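Local coordinates for type III CBASS phage resistance system CD-NTase-associated protein Cap8 (Pseudomonas aeruginosa, PDB 6P8P) that is a HORMA-domain protein of a type III CBASS system that probably helps regulate a cGAS-like nucleotidyltransferase in immunity against bacteriophages, at residues R7-S12 with A86-L91. The protein carries 2 engineered substitutions. Sequence-based numbering, arbitrary orientation.
Sequences RTFRSS and ANEEVL
Thr8 and Asn87 pair through their backbones as a single antiparallel bridge, each residue giving and receiving one hydrogen bond: Thr8 N to Asn87 O at 2.9 Å, and Asn87 N to Thr8 O at 2.8 Å, the latter in the carbonyl plane on a lone pair. The two backbones diverge beyond this pair, and side chains take over the remaining bonds to main chain. From 86-91, Glu88 reaches back with its chain extended beyond CG, and its OE2, not a backbone carbonyl of 86-91, accepts from Arg10 N at 2.9 Å in a nearly straight bond of 171°. The same OE2 forms a salt bridge with Arg15, whose charge probably helps keep the carboxylate ionised. In the other direction, the Arg7 chain bends at chi2, where CD turns aside (-69°), and the edge of the guanidinium meets two carbonyls: NE donates to Glu89 O at 2.7 Å, and NH2 to Val90 O at 3.2 Å. Both oxygens lie in the guanidinium plane, although NH2 stands above the plane of the Val90 carbonyl. An Asx turn, with Asn87 OD1 accepting from Glu89 N, shapes the loop just before these carbonyls. Arg10 NE bonds to Ala80 O.

Strand 4-10 is outermost in the mixed sheet of this HORMA domain. One edge bonds to strand 69-75, while the bridge puts the loop between helix 77-82 and strand 101-106 along the other.

Face contacts and van der Waals packing complete the join. Glu88 CG sits over one face of the Phe9 ring in a CH-pi contact, 3.9 Å from the centroid, and the carboxylate stacks within 15° of the ring plane; Ala23 and Leu27 of helix 17-29 also touch Phe9. Leu91 CD2 covers the centre of one guanidinium face of Arg7, and Ala86 CB meets Arg10 CG at 3.6 Å.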
ATOM      1  N   ARG A   7      -1.836 -21.412   8.705  1.00 19.86           N
ATOM      2  CA  ARG A   7      -2.894 -20.689   9.388  1.00 16.73           C
ATOM      3  C   ARG A   7      -3.753 -20.051   8.304  1.00 21.98           C
ATOM      4  O   ARG A   7      -3.316 -19.886   7.163  1.00 21.87           O
ATOM      5  CB  ARG A   7      -2.319 -19.667  10.352  1.00 18.46           C
ATOM      6  CG  ARG A   7      -1.592 -20.251  11.580  1.00 21.24           C
ATOM      7  CD  ARG A   7      -2.551 -20.934  12.524  1.00 20.07           C
ATOM      8  NE  ARG A   7      -1.947 -21.354  13.790  1.00 21.55           N
ATOM      9  CZ  ARG A   7      -1.320 -22.509  13.977  1.00 24.41           C
ATOM     10  NH1 ARG A   7      -1.170 -23.361  12.975  1.00 26.77           N
ATOM     11  NH2 ARG A   7      -0.822 -22.798  15.174  1.00 22.65           N
ATOM     12  N   THR A   8      -5.000 -19.759   8.658  1.00 18.02           N
ATOM     13  CA  THR A   8      -5.968 -19.206   7.725  1.00 16.29           C
ATOM     14  C   THR A   8      -6.765 -18.153   8.475  1.00 20.83           C
ATOM     15  O   THR A   8      -7.497 -18.470   9.415  1.00 20.89           O
ATOM     16  CB  THR A   8      -6.882 -20.280   7.135  1.00 26.24           C
ATOM     17  OG1 THR A   8      -6.093 -21.218   6.395  1.00 33.23           O
ATOM     18  CG2 THR A   8      -7.894 -19.648   6.227  1.00 24.26           C
ATOM     19  N   PHE A   9      -6.625 -16.909   8.050  1.00 18.16           N
ATOM     20  CA  PHE A   9      -7.289 -15.792   8.705  1.00 17.31           C
ATOM     21  C   PHE A   9      -8.507 -15.324   7.930  1.00 19.81           C
ATOM     22  O   PHE A   9      -8.476 -15.226   6.702  1.00 17.19           O
ATOM     23  CB  PHE A   9      -6.322 -14.618   8.858  1.00 19.24           C
ATOM     24  CG  PHE A   9      -5.459 -14.725  10.054  1.00 16.88           C
ATOM     25  CD1 PHE A   9      -4.391 -15.627  10.078  1.00 28.08           C
ATOM     26  CD2 PHE A   9      -5.736 -14.007  11.188  1.00 19.07           C
ATOM     27  CE1 PHE A   9      -3.608 -15.743  11.204  1.00 30.94           C
ATOM     28  CE2 PHE A   9      -4.958 -14.131  12.327  1.00 29.64           C
ATOM     29  CZ  PHE A   9      -3.897 -14.991  12.331  1.00 33.59           C
ATOM     30  N   ARG A  10      -9.560 -14.986   8.668  1.00 13.75           N
ATOM     31  CA  ARG A  10     -10.768 -14.392   8.093  1.00 17.02           C
ATOM     32  C   ARG A  10     -10.509 -12.928   7.730  1.00 20.50           C
ATOM     33  O   ARG A  10     -10.238 -12.095   8.604  1.00 19.04           O
ATOM     34  CB  ARG A  10     -11.923 -14.505   9.082  1.00 20.52           C
ATOM     35  CG  ARG A  10     -12.131 -15.953   9.580  1.00 24.08           C
ATOM     36  CD  ARG A  10     -13.039 -15.995  10.812  1.00 22.76           C
ATOM     37  NE  ARG A  10     -14.405 -15.618  10.489  1.00 25.22           N
ATOM     38  CZ  ARG A  10     -15.367 -15.468  11.393  1.00 32.08           C
ATOM     39  NH1 ARG A  10     -15.088 -15.635  12.671  1.00 28.95           N
ATOM     40  NH2 ARG A  10     -16.593 -15.129  11.021  1.00 26.32           N
ATOM     41  N   SER A  11     -10.615 -12.612   6.446  1.00 18.41           N
ATOM     42  CA  SER A  11     -10.354 -11.249   5.991  1.00 16.35           C
ATOM     43  C   SER A  11     -11.668 -10.616   5.547  1.00 16.05           C
ATOM     44  O   SER A  11     -12.700 -10.848   6.180  1.00 19.71           O
ATOM     45  CB  SER A  11      -9.297 -11.258   4.889  1.00 20.10           C
ATOM     46  OG  SER A  11      -8.901  -9.940   4.563  1.00 17.56           O
ATOM     47  N   SER A  12     -11.638  -9.828   4.486  1.00 17.21           N
ATOM     48  CA  SER A  12     -12.799  -9.031   4.117  1.00 18.51           C
ATOM     49  C   SER A  12     -13.944  -9.944   3.686  1.00 25.11           C
ATOM     50  O   SER A  12     -13.721 -10.875   2.912  1.00 20.64           O
ATOM     51  CB  SER A  12     -12.441  -8.082   2.965  1.00 27.69           C
ATOM     52  OG  SER A  12     -13.545  -7.258   2.681  1.00 40.07           O
ATOM     53  N   ALA A  86     -11.381 -21.256   8.931  1.00 24.28           N
ATOM     54  CA  ALA A  86     -10.393 -20.430   9.608  1.00 22.91           C
ATOM     55  C   ALA A  86      -9.554 -21.229  10.601  1.00 30.90           C
ATOM     56  O   ALA A  86     -10.005 -22.197  11.221  1.00 25.23           O
ATOM     57  CB  ALA A  86     -11.079 -19.283  10.345  1.00 22.44           C
ATOM     58  N   ASN A  87      -8.313 -20.805  10.755  1.00 21.03           N
ATOM     59  CA  ASN A  87      -7.424 -21.363  11.771  1.00 22.43           C
ATOM     60  C   ASN A  87      -6.502 -20.222  12.189  1.00 23.06           C
ATOM     61  O   ASN A  87      -5.521 -19.943  11.499  1.00 22.73           O
ATOM     62  CB  ASN A  87      -6.625 -22.557  11.269  1.00 21.94           C
ATOM     63  CG  ASN A  87      -5.653 -23.083  12.307  1.00 26.58           C
ATOM     64  OD1 ASN A  87      -5.661 -22.644  13.458  1.00 27.16           O
ATOM     65  ND2 ASN A  87      -4.794 -24.009  11.901  1.00 31.25           N
ATOM     66  N   GLU A  88      -6.831 -19.578  13.304  1.00 19.79           N
ATOM     67  CA  GLU A  88      -6.078 -18.449  13.825  1.00 20.70           C
ATOM     68  C   GLU A  88      -5.401 -18.787  15.143  1.00 21.38           C
ATOM     69  O   GLU A  88      -5.088 -17.884  15.919  1.00 22.75           O
ATOM     70  CB  GLU A  88      -7.029 -17.253  13.950  1.00 22.15           C
ATOM     71  CG  GLU A  88      -7.683 -16.918  12.588  1.00 26.10           C
ATOM     72  CD  GLU A  88      -8.634 -15.724  12.616  1.00 36.12           C
ATOM     73  OE1 GLU A  88      -8.871 -15.154  13.707  1.00 28.94           O
ATOM     74  OE2 GLU A  88      -9.160 -15.377  11.531  1.00 25.42           O
ATOM     75  N   GLU A  89      -5.137 -20.072  15.392  1.00 21.92           N
ATOM     76  CA  GLU A  89      -4.524 -20.483  16.643  1.00 22.28           C
ATOM     77  C   GLU A  89      -3.160 -19.829  16.809  1.00 21.05           C
ATOM     78  O   GLU A  89      -2.423 -19.613  15.842  1.00 23.66           O
ATOM     79  CB  GLU A  89      -4.357 -22.014  16.684  1.00 26.19           C
ATOM     80  CG  GLU A  89      -5.627 -22.785  16.933  1.00 36.65           C
ATOM     81  CD  GLU A  89      -5.452 -24.291  16.741  1.00 49.44           C
ATOM     82  OE1 GLU A  89      -6.411 -24.936  16.262  1.00 56.52           O
ATOM     83  OE2 GLU A  89      -4.354 -24.818  17.060  1.00 32.68           O
ATOM     84  N   VAL A  90      -2.797 -19.570  18.062  1.00 22.05           N
ATOM     85  CA  VAL A  90      -1.446 -19.121  18.368  1.00 19.78           C
ATOM     86  C   VAL A  90      -0.433 -20.165  17.925  1.00 25.19           C
ATOM     87  O   VAL A  90      -0.672 -21.373  17.992  1.00 20.84           O
ATOM     88  CB  VAL A  90      -1.312 -18.822  19.870  1.00 27.77           C
ATOM     89  CG1 VAL A  90       0.105 -18.431  20.227  1.00 28.59           C
ATOM     90  CG2 VAL A  90      -2.288 -17.726  20.278  1.00 26.91           C
ATOM     91  N   LEU A  91       0.714 -19.691  17.475  1.00 18.22           N
ATOM     92  CA  LEU A  91       1.776 -20.564  17.005  1.00 20.18           C
ATOM     93  C   LEU A  91       2.608 -21.038  18.190  1.00 23.61           C
ATOM     94  O   LEU A  91       2.925 -20.251  19.091  1.00 26.06           O
ATOM     95  CB  LEU A  91       2.666 -19.812  15.999  1.00 19.49           C
ATOM     96  CG  LEU A  91       1.984 -19.539  14.659  1.00 19.08           C
ATOM     97  CD1 LEU A  91       2.801 -18.517  13.866  1.00 17.96           C
ATOM     98  CD2 LEU A  91       1.801 -20.779  13.824  1.00 23.80           C
TER